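Local atomic coordinates of metallopeptidase containing co-catalytic metalloactive site (Shewanella denitrificans OS217, PDB entry 3B2Y), a protein that probably acts as a zinc-dependent carboxypeptidase or related hydrolase of the peptidase M14 family, here crystallised with nickel in its metal site. Residues I17-S22 and W84-H88; L66-S72 and R100-L106; N128-L133 and T228-F233; S193-R197 and D219-F223. One frame throughout, in Å; residues are numbered along the deposited sequence.

Contact 1 of 4, residues I17-S22 and W84-H88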
# COMPACT_ATOMS: atom_id res chain seq x y z
N ILE A 17 9.12 -17.09 3.14
CA ILE A 17 8.21 -16.79 4.24
C ILE A 17 6.89 -17.48 3.97
O ILE A 17 6.33 -18.11 4.87
CB ILE A 17 7.96 -15.26 4.41
CG1 ILE A 17 9.25 -14.49 4.82
CG2 ILE A 17 6.77 -14.98 5.37
CD1 ILE A 17 9.12 -12.94 4.85
N PHE A 18 6.40 -17.39 2.73
CA PHE A 18 5.06 -17.91 2.40
C PHE A 18 5.09 -19.26 1.68
O PHE A 18 4.05 -19.89 1.47
CB PHE A 18 4.26 -16.83 1.67
CG PHE A 18 3.99 -15.62 2.54
CD1 PHE A 18 3.00 -15.67 3.52
CD2 PHE A 18 4.74 -14.47 2.40
CE1 PHE A 18 2.76 -14.58 4.35
CE2 PHE A 18 4.53 -13.38 3.21
CZ PHE A 18 3.54 -13.42 4.18
N ASN A 19 6.29 -19.71 1.35
CA ASN A 19 6.51 -20.96 0.61
C ASN A 19 5.71 -21.03 -0.67
O ASN A 19 5.08 -22.04 -0.97
CB ASN A 19 6.23 -22.18 1.50
CG ASN A 19 6.78 -23.47 0.91
OD1 ASN A 19 7.67 -23.45 0.04
ND2 ASN A 19 6.26 -24.60 1.39
N CYS A 20 5.71 -19.94 -1.42
CA CYS A 20 5.03 -19.94 -2.68
C CYS A 20 5.61 -18.89 -3.58
O CYS A 20 6.46 -18.11 -3.16
CB CYS A 20 3.55 -19.68 -2.44
SG CYS A 20 3.19 -18.08 -1.77
N GLN A 21 5.14 -18.86 -4.81
CA GLN A 21 5.48 -17.80 -5.72
C GLN A 21 4.67 -16.56 -5.46
O GLN A 21 3.51 -16.59 -4.97
CB GLN A 21 5.21 -18.27 -7.15
CG GLN A 21 6.00 -17.50 -8.19
CD GLN A 21 6.20 -18.36 -9.49
OE1 GLN A 21 7.25 -18.94 -9.68
NE2 GLN A 21 5.18 -18.44 -10.33
N SER A 22 5.27 -15.43 -5.82
CA SER A 22 4.70 -14.16 -5.54
C SER A 22 3.36 -13.85 -6.19
O SER A 22 2.66 -12.96 -5.73
CB SER A 22 5.72 -13.04 -5.83
OG SER A 22 6.14 -13.02 -7.15
N TRP A 84 1.93 -9.06 0.02
CA TRP A 84 2.53 -10.08 0.91
C TRP A 84 3.11 -9.44 2.21
O TRP A 84 3.07 -10.07 3.26
CB TRP A 84 3.58 -10.97 0.21
CG TRP A 84 3.02 -11.83 -0.87
CD1 TRP A 84 3.09 -11.61 -2.17
CD2 TRP A 84 2.31 -13.05 -0.69
NE1 TRP A 84 2.48 -12.62 -2.87
CE2 TRP A 84 1.99 -13.53 -1.98
CE3 TRP A 84 1.91 -13.79 0.43
CZ2 TRP A 84 1.24 -14.67 -2.16
CZ3 TRP A 84 1.19 -14.96 0.25
CH2 TRP A 84 0.90 -15.41 -1.05
N GLY A 85 3.64 -8.21 2.09
CA GLY A 85 4.08 -7.40 3.23
C GLY A 85 2.95 -7.18 4.21
O GLY A 85 3.13 -7.33 5.43
N MSE A 86 1.76 -6.89 3.69
CA MSE A 86 0.61 -6.72 4.57
C MSE A 86 0.20 -7.99 5.29
O MSE A 86 -0.17 -7.97 6.44
CB MSE A 86 -0.58 -6.15 3.81
CG MSE A 86 -1.58 -5.48 4.78
SE MSE A 86 -3.04 -4.68 3.78
CE MSE A 86 -1.88 -3.59 2.57
N LEU A 87 0.23 -9.11 4.58
CA LEU A 87 -0.04 -10.39 5.19
C LEU A 87 0.94 -10.73 6.31
O LEU A 87 0.54 -11.28 7.36
CB LEU A 87 -0.09 -11.47 4.12
CG LEU A 87 -0.59 -12.85 4.44
CD1 LEU A 87 -1.92 -12.80 5.21
CD2 LEU A 87 -0.76 -13.55 3.10
N HIS A 88 2.22 -10.39 6.12
CA HIS A 88 3.26 -10.59 7.12
C HIS A 88 2.96 -9.72 8.36
O HIS A 88 2.98 -10.18 9.49
CB HIS A 88 4.64 -10.22 6.50
CG HIS A 88 5.81 -10.48 7.39
ND1 HIS A 88 6.38 -9.49 8.17
CD2 HIS A 88 6.52 -11.61 7.64
CE1 HIS A 88 7.39 -10.01 8.86
NE2 HIS A 88 7.49 -11.29 8.55
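F18 and W84 are the two aromatic side chains that carry this contact, and they run past one another with opposed directions. Their ring planes stand 43° apart, with the centroid of the F18 ring 4.8 Å from that of the W84 six-membered ring, a geometry that is neither a parallel stack nor edge-to-face. CE3 of W84 lies over the rim of one face of F18, 3.5 Å from F18 CG. I17 CG2 lies against the other face, so the phenyl ring is held between its own neighbour and the indole. At the far end of the ring, F18 CZ lies 3.8 Å from H88 N, which sits at the ring edge close to its plane, and F18 CE1 rests 3.8 Å from L87 CG. The indole is fixed along its other edge by one hydrogen bond: W84 NE1 donates to S22 O over 2.9 Å, nearly straight at 166°, with the acceptor close to the ring plane. C20 SG comes to 3.6 Å from W84 CH2, an oblique sulfur-aromatic contact; chi1 of 64° directs the sulfur to the CH2 and CZ2 end of the indole. With the indole replaced by an alanine methyl, S22 O is likely to lose this donor and a gap to open between F18 and C20. I17 CD1 meets H88 CD2 with the two side chains roughly perpendicular, while H88 ND1 bonds S261. The short hairpin of strands 14-15 and 20-21, with a G1 bulge at N19 and C20, is thereby packed on helix 81-92, next to F28 of helix 25-39 and V257 of helix 253-271.

Contact 2 of 4, residues L66-S72 and R100-L106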
# COMPACT_ATOMS: atom_id res chain seq x y z
N LEU A 66 -11.02 7.20 18.27
CA LEU A 66 -9.78 6.51 17.85
C LEU A 66 -9.38 7.04 16.47
O LEU A 66 -10.26 7.39 15.69
CB LEU A 66 -9.97 4.99 17.79
CG LEU A 66 -10.39 4.22 19.05
CD1 LEU A 66 -10.54 2.73 18.71
CD2 LEU A 66 -9.38 4.48 20.23
N PRO A 67 -8.06 7.15 16.18
CA PRO A 67 -7.73 7.59 14.84
C PRO A 67 -8.11 6.54 13.79
O PRO A 67 -8.17 5.34 14.07
CB PRO A 67 -6.21 7.81 14.90
CG PRO A 67 -5.74 6.91 16.03
CD PRO A 67 -6.85 6.91 17.00
N SER A 68 -8.34 7.02 12.58
CA SER A 68 -8.73 6.15 11.48
C SER A 68 -7.59 6.18 10.47
O SER A 68 -7.25 7.22 9.95
CB SER A 68 -10.02 6.62 10.81
OG SER A 68 -11.14 6.53 11.69
N LEU A 69 -7.04 5.00 10.21
CA LEU A 69 -5.89 4.84 9.36
C LEU A 69 -6.25 3.78 8.33
O LEU A 69 -7.01 2.83 8.65
CB LEU A 69 -4.65 4.37 10.10
CG LEU A 69 -4.15 5.15 11.30
CD1 LEU A 69 -2.92 4.41 11.86
CD2 LEU A 69 -3.84 6.59 10.97
N LEU A 70 -5.76 3.98 7.14
CA LEU A 70 -5.89 3.10 6.02
C LEU A 70 -4.50 2.68 5.55
O LEU A 70 -3.64 3.50 5.33
CB LEU A 70 -6.66 3.80 4.91
CG LEU A 70 -6.85 3.02 3.59
CD1 LEU A 70 -7.66 1.74 3.84
CD2 LEU A 70 -7.53 3.94 2.53
N ILE A 71 -4.32 1.39 5.26
CA ILE A 71 -3.13 0.90 4.57
C ILE A 71 -3.64 0.13 3.33
O ILE A 71 -4.60 -0.65 3.42
CB ILE A 71 -2.28 -0.10 5.43
CG1 ILE A 71 -1.85 0.54 6.74
CG2 ILE A 71 -1.01 -0.56 4.70
CD1 ILE A 71 -1.32 -0.50 7.75
N SER A 72 -3.06 0.49 2.19
CA SER A 72 -3.41 -0.11 0.93
C SER A 72 -2.18 -0.61 0.20
O SER A 72 -1.05 -0.16 0.41
CB SER A 72 -4.16 0.90 0.06
OG SER A 72 -3.32 2.03 -0.22
N ARG A 100 -7.05 0.70 19.95
CA ARG A 100 -6.51 2.05 19.92
C ARG A 100 -6.55 2.72 18.58
O ARG A 100 -6.26 3.91 18.49
CB ARG A 100 -5.12 2.10 20.55
CG ARG A 100 -3.97 1.72 19.72
CD ARG A 100 -2.69 2.11 20.48
NE ARG A 100 -1.54 1.87 19.62
CZ ARG A 100 -1.04 0.66 19.38
NH1 ARG A 100 -1.50 -0.41 20.01
NH2 ARG A 100 -0.02 0.53 18.55
N VAL A 101 -6.99 2.00 17.54
CA VAL A 101 -7.03 2.54 16.19
C VAL A 101 -8.12 1.89 15.35
O VAL A 101 -8.36 0.66 15.45
CB VAL A 101 -5.63 2.45 15.52
CG1 VAL A 101 -5.21 1.00 15.37
CG2 VAL A 101 -5.56 3.20 14.14
N ASN A 102 -8.79 2.68 14.53
CA ASN A 102 -9.69 2.11 13.51
C ASN A 102 -8.81 1.84 12.31
O ASN A 102 -8.53 2.74 11.55
CB ASN A 102 -10.80 3.08 13.18
CG ASN A 102 -11.65 3.42 14.37
OD1 ASN A 102 -12.10 2.52 15.09
ND2 ASN A 102 -11.92 4.72 14.56
N LEU A 103 -8.29 0.64 12.20
CA LEU A 103 -7.36 0.34 11.08
C LEU A 103 -8.16 -0.29 9.96
O LEU A 103 -8.94 -1.22 10.19
CB LEU A 103 -6.19 -0.55 11.51
CG LEU A 103 -5.09 -0.90 10.47
CD1 LEU A 103 -4.49 0.39 9.86
CD2 LEU A 103 -3.97 -1.67 11.09
N SER A 104 -8.05 0.31 8.79
CA SER A 104 -8.65 -0.24 7.57
C SER A 104 -7.57 -0.74 6.64
O SER A 104 -6.49 -0.18 6.61
CB SER A 104 -9.52 0.83 6.96
OG SER A 104 -10.62 1.16 7.85
N LEU A 105 -7.84 -1.84 5.94
CA LEU A 105 -6.84 -2.51 5.07
C LEU A 105 -7.44 -2.81 3.69
O LEU A 105 -8.56 -3.23 3.58
CB LEU A 105 -6.42 -3.82 5.73
CG LEU A 105 -5.86 -3.70 7.13
CD1 LEU A 105 -5.81 -5.08 7.78
CD2 LEU A 105 -4.49 -3.04 7.07
N LEU A 106 -6.73 -2.43 2.65
CA LEU A 106 -7.11 -2.61 1.23
C LEU A 106 -5.90 -3.35 0.58
O LEU A 106 -5.04 -2.76 -0.02
CB LEU A 106 -7.43 -1.24 0.62
CG LEU A 106 -8.11 -1.05 -0.70
CD1 LEU A 106 -9.56 -1.58 -0.63
CD2 LEU A 106 -8.15 0.45 -0.97
O HOH W 1 -11.84 7.83 13.63
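Five backbone hydrogen bonds join P67, L69 and I71 to N102, S104 and L106 in a parallel ladder. L69 N donates to N102 O at 3.0 Å, nearly straight. S104 N donates to L69 O at 2.7 Å, and the same alternation continues through I71, whose N bonds S104 O and whose O accepts from L106 N. N102 N opens the series by donating to P67 O. Between these bonds, CA-H...O contacts such as S72 CA to L106 O, 3.3 Å, fill in the ladder. At its start a water donates to L66 O, bonds S68 OG and is weakly bonded by N102 ND2, whose stronger partner is R63 O.

Packing follows the two faces of the sheet. On one, L69 CD1 meets V101 CG2 at 3.7 Å, and I71 CD1 meets L103 CD1 at 3.9 Å; I71 CB meets L105 CD2, both side chains extending in the same direction. On the other, L70 CD1 touches S104 CB, and S72 CB touches L106 CB. Before the strands begin, L66 CG stands anti to its carbonyl carbon (chi1 -60°), which carries CD1 to V101 N and CD2 to 3.6 Å from R100 O. With a serine here the leucine methyls are gone, and R100 O would probably keep P67 CD but lose its L66 cover, as would V101 N.

The pair forms the parallel strands of a right-handed beta-alpha-beta crossover through helix 81-92. That helix and helix 253-271 pack on the L69, I71, L103 and L105 face, helix 230-236 places F230 against L70, S72 and L106, and strand 165-172 continues the sheet beyond strand 68-73.

Contact 3 of 4, residues N128-L133 and T228-F233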
# COMPACT_ATOMS: atom_id res chain seq x y z
N ASN A 128 -3.55 3.06 -10.37
CA ASN A 128 -3.20 4.16 -9.49
C ASN A 128 -3.19 5.50 -10.19
O ASN A 128 -2.42 6.40 -9.85
CB ASN A 128 -1.87 3.87 -8.82
CG ASN A 128 -1.68 4.67 -7.55
OD1 ASN A 128 -2.65 5.01 -6.86
ND2 ASN A 128 -0.44 5.11 -7.32
N ARG A 129 -3.98 5.62 -11.22
CA ARG A 129 -4.05 6.91 -11.89
C ARG A 129 -5.47 7.40 -12.04
O ARG A 129 -6.38 6.66 -11.99
CB ARG A 129 -3.41 6.85 -13.28
CG ARG A 129 -1.96 6.46 -13.27
CD ARG A 129 -1.14 7.22 -14.29
NE ARG A 129 0.28 7.21 -13.94
CZ ARG A 129 1.27 7.38 -14.81
NH1 ARG A 129 1.00 7.57 -16.11
NH2 ARG A 129 2.55 7.36 -14.39
N GLY A 130 -5.62 8.69 -12.26
CA GLY A 130 -6.93 9.23 -12.58
C GLY A 130 -7.82 9.67 -11.45
O GLY A 130 -9.02 9.97 -11.70
N PHE A 131 -7.31 9.70 -10.20
CA PHE A 131 -8.21 9.98 -9.08
C PHE A 131 -8.25 11.46 -8.86
O PHE A 131 -7.20 12.11 -8.63
CB PHE A 131 -7.79 9.32 -7.77
CG PHE A 131 -7.77 7.79 -7.81
CD1 PHE A 131 -6.65 7.09 -8.23
CD2 PHE A 131 -8.89 7.04 -7.40
CE1 PHE A 131 -6.64 5.67 -8.23
CE2 PHE A 131 -8.87 5.64 -7.40
CZ PHE A 131 -7.77 4.96 -7.84
N THR A 132 -9.44 11.99 -9.03
CA THR A 132 -9.72 13.41 -8.89
C THR A 132 -11.16 13.65 -8.44
O THR A 132 -11.46 14.74 -8.03
CB THR A 132 -9.38 14.24 -10.15
OG1 THR A 132 -10.35 13.98 -11.15
CG2 THR A 132 -8.08 13.89 -10.72
N LEU A 133 -11.97 12.58 -8.45
CA LEU A 133 -13.44 12.56 -8.58
C LEU A 133 -14.12 11.86 -7.41
O LEU A 133 -14.86 12.43 -6.63
CB LEU A 133 -13.86 11.76 -9.80
CG LEU A 133 -13.04 11.48 -11.06
CD1 LEU A 133 -11.77 10.82 -10.76
CD2 LEU A 133 -13.84 10.64 -12.01
N THR A 228 -2.25 12.31 -9.79
CA THR A 228 -3.63 11.78 -9.77
C THR A 228 -3.76 10.40 -9.10
O THR A 228 -4.69 9.64 -9.38
CB THR A 228 -4.28 11.70 -11.17
OG1 THR A 228 -3.66 10.67 -11.96
CG2 THR A 228 -4.25 13.03 -11.86
N SER A 229 -2.85 10.12 -8.20
CA SER A 229 -2.77 8.86 -7.50
C SER A 229 -3.86 8.80 -6.43
O SER A 229 -4.45 9.83 -6.03
CB SER A 229 -1.41 8.74 -6.82
OG SER A 229 -1.30 9.73 -5.80
N PHE A 230 -4.10 7.60 -5.95
CA PHE A 230 -5.08 7.35 -4.91
C PHE A 230 -4.72 8.13 -3.64
O PHE A 230 -5.53 8.81 -3.07
CB PHE A 230 -5.02 5.85 -4.61
CG PHE A 230 -5.96 5.38 -3.52
CD1 PHE A 230 -7.30 5.44 -3.70
CD2 PHE A 230 -5.45 4.75 -2.38
CE1 PHE A 230 -8.19 4.95 -2.70
CE2 PHE A 230 -6.31 4.21 -1.40
CZ PHE A 230 -7.70 4.31 -1.57
N GLU A 231 -3.46 8.06 -3.26
CA GLU A 231 -2.96 8.73 -2.05
C GLU A 231 -3.09 10.26 -2.16
O GLU A 231 -3.45 10.91 -1.19
CB GLU A 231 -1.55 8.22 -1.69
CG GLU A 231 -0.47 8.39 -2.78
CD GLU A 231 -0.38 7.24 -3.81
OE1 GLU A 231 -1.34 6.46 -4.02
OE2 GLU A 231 0.70 7.14 -4.43
N ALA A 232 -2.76 10.86 -3.28
CA ALA A 232 -2.91 12.33 -3.39
C ALA A 232 -4.38 12.73 -3.32
O ALA A 232 -4.72 13.77 -2.74
CB ALA A 232 -2.26 12.88 -4.67
N PHE A 233 -5.22 11.95 -3.97
CA PHE A 233 -6.69 12.06 -3.88
C PHE A 233 -7.18 12.07 -2.42
O PHE A 233 -7.94 12.94 -2.00
CB PHE A 233 -7.39 10.90 -4.63
CG PHE A 233 -8.86 10.87 -4.42
CD1 PHE A 233 -9.66 11.81 -5.06
CD2 PHE A 233 -9.47 9.94 -3.54
CE1 PHE A 233 -11.06 11.83 -4.83
CE2 PHE A 233 -10.86 9.96 -3.31
CZ PHE A 233 -11.66 10.88 -3.99
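F131 reaches from the loop 128-133 onto the start of helix 230-236. Its CB touches F233 CB at 3.5 Å, and chi1 of -63° turns CG anti to the carbonyl carbon, which lays the ring across the first helical turn. CD1 then lies 3.5 Å from F230 N, with T228 O at the ring edge. CE1 approaches F230 CB, which sits over the ring face in a CH-pi contact. Farther round the ring, over the same face, CE2 and CZ meet F230 CD1, completing an edge-to-face pair in which F230 presents its edge; the planes stand at 64°.

Backbone and polar bonds fix this placement. F131 N donates to T228 O over 2.7 Å, and G130 N to T228 OG1 over 2.8 Å, so T228 grips two successive amides. The positive phi of G130 suits glycine, since a CB would press on the preceding carbonyl. N128 OD1 accepts from F230 N at 3.1 Å, the donor standing above its carbonyl plane. S229, the N-cap, receives A232 N on its OG, which also bonds D227.

The N128 side chain lies about 6 Å from the bound nickel, beside the metal ligands H76 and H170, so this contact borders the metal site. L152 of helix 146-152 packs on F131 and F233, while F230 leans on L70 and S72 of strand 68-73.

Contact 4 of 4, residues S193-R197 and D219-F223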
# COMPACT_ATOMS: atom_id res chain seq x y z
N SER A 193 7.30 11.62 8.10
CA SER A 193 8.03 11.28 6.84
C SER A 193 9.39 10.63 7.18
O SER A 193 9.77 9.61 6.60
CB SER A 193 8.30 12.53 5.99
OG SER A 193 7.11 13.25 5.69
N LEU A 194 10.09 11.21 8.13
CA LEU A 194 11.45 10.81 8.45
C LEU A 194 11.50 9.47 9.20
O LEU A 194 12.41 8.68 8.96
CB LEU A 194 12.17 11.94 9.18
CG LEU A 194 12.28 13.28 8.43
CD1 LEU A 194 13.02 14.31 9.23
CD2 LEU A 194 12.92 13.09 7.04
N GLY A 195 10.51 9.21 10.05
CA GLY A 195 10.30 7.91 10.69
C GLY A 195 10.08 6.78 9.68
O GLY A 195 10.66 5.70 9.80
N LEU A 196 9.27 7.04 8.67
CA LEU A 196 9.06 6.08 7.58
C LEU A 196 10.32 5.85 6.78
O LEU A 196 10.68 4.73 6.48
CB LEU A 196 7.91 6.51 6.66
CG LEU A 196 6.52 6.33 7.31
CD1 LEU A 196 5.43 7.08 6.54
CD2 LEU A 196 6.16 4.86 7.47
N ARG A 197 10.97 6.93 6.42
CA ARG A 197 12.23 6.80 5.72
C ARG A 197 13.22 5.96 6.51
O ARG A 197 13.80 5.01 5.98
CB ARG A 197 12.82 8.15 5.47
CG ARG A 197 14.18 8.01 4.86
CD ARG A 197 14.90 9.24 4.93
NE ARG A 197 15.25 9.59 6.28
CZ ARG A 197 15.60 10.81 6.63
NH1 ARG A 197 15.61 11.78 5.72
NH2 ARG A 197 15.91 11.08 7.88
N ASP A 219 17.20 13.01 0.41
CA ASP A 219 17.41 12.23 1.61
C ASP A 219 16.33 11.10 1.64
O ASP A 219 15.81 10.78 2.69
CB ASP A 219 17.36 13.11 2.89
CG ASP A 219 18.52 14.16 2.98
OD1 ASP A 219 19.54 14.06 2.25
OD2 ASP A 219 18.41 15.09 3.82
N GLY A 220 16.03 10.51 0.50
CA GLY A 220 15.08 9.40 0.42
C GLY A 220 13.59 9.74 0.54
O GLY A 220 12.79 8.85 0.69
N VAL A 221 13.24 11.02 0.50
CA VAL A 221 11.87 11.50 0.62
C VAL A 221 11.53 12.34 -0.61
O VAL A 221 12.39 13.10 -1.08
CB VAL A 221 11.70 12.33 1.90
CG1 VAL A 221 10.30 12.94 1.97
CG2 VAL A 221 11.92 11.42 3.12
N ILE A 222 10.35 12.09 -1.18
CA ILE A 222 9.73 13.01 -2.14
C ILE A 222 8.52 13.64 -1.44
O ILE A 222 7.60 12.93 -1.06
CB ILE A 222 9.28 12.26 -3.41
CG1 ILE A 222 10.49 11.78 -4.21
CG2 ILE A 222 8.34 13.12 -4.30
CD1 ILE A 222 10.26 10.31 -4.79
N PHE A 223 8.53 14.96 -1.29
CA PHE A 223 7.58 15.59 -0.39
C PHE A 223 6.50 16.44 -1.09
O PHE A 223 6.79 17.35 -1.85
CB PHE A 223 8.36 16.45 0.60
CG PHE A 223 7.53 17.01 1.70
CD1 PHE A 223 6.92 16.18 2.60
CD2 PHE A 223 7.42 18.40 1.88
CE1 PHE A 223 6.18 16.69 3.66
CE2 PHE A 223 6.67 18.90 2.93
CZ PHE A 223 6.04 18.02 3.81
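R197 meets D219 and V221 where helix 191-201 packs on the edge of the mixed six-stranded sheet of the alpha/beta zinc-exopeptidase (M14) fold, against strand 221-223, its outermost strand on this side. The short axes run nearly antiparallel, at 152°, and approach to 9.9 Å. Closest in is R197. Its NH1 is placed to donate to D219 O at 3.2 Å with an angle of 152°, but that oxygen sits too near another atom in the model, and the bond is therefore uncertain. NH1 also lies 3.6 Å from D219 CB, whereas the D219 carboxylate is farther off: OD2 is 4.7 Å from NH1, near enough for a probable electrostatic attraction but not in contact.

The aliphatic part of R197 rests on V221, with R197 CB and CD both 4.1 Å from V221 CG2. A bend at chi3, 69°, curls the chain so that the guanidinium lies alongside D219. L194 CD2, one turn earlier on the same helix, sits over a face of that guanidinium and also reaches V221 CG2. G220 has a positive phi, which favours glycine, and a CB there would come near R197 CD.

Farther out, backbone bonds of G220 and I222 to V180 and S182 of strand 179-183 hold the strand in the sheet, and L206 touches R197. At the start of the helical segment, S193 OG bonds E184 and S182, and it lies 4.1 Å from F223 CE1.

In the fold
Contacts 2 and 4 belong to opposite edges of one six-stranded mixed sheet: strands 68-73 and 102-106 at one side, strand 221-223 at the other, the centres of the two contacts about 21 Å apart. Contact 1 and contact 2 alternate along the chain and share the beta-alpha-beta unit, for M86 of helix 81-92 packs on I71 and L105. Contact 3 touches contact 2 through F230 and lies on the other side of the chain's centre from contact 1, their centres about 27 Å apart. Contact 4 falls between the two segments of contact 3, strand 221-223 leading directly to helix 230-236. Helices thus cover both sheet faces, and contact 3 is the one bordering the metal site.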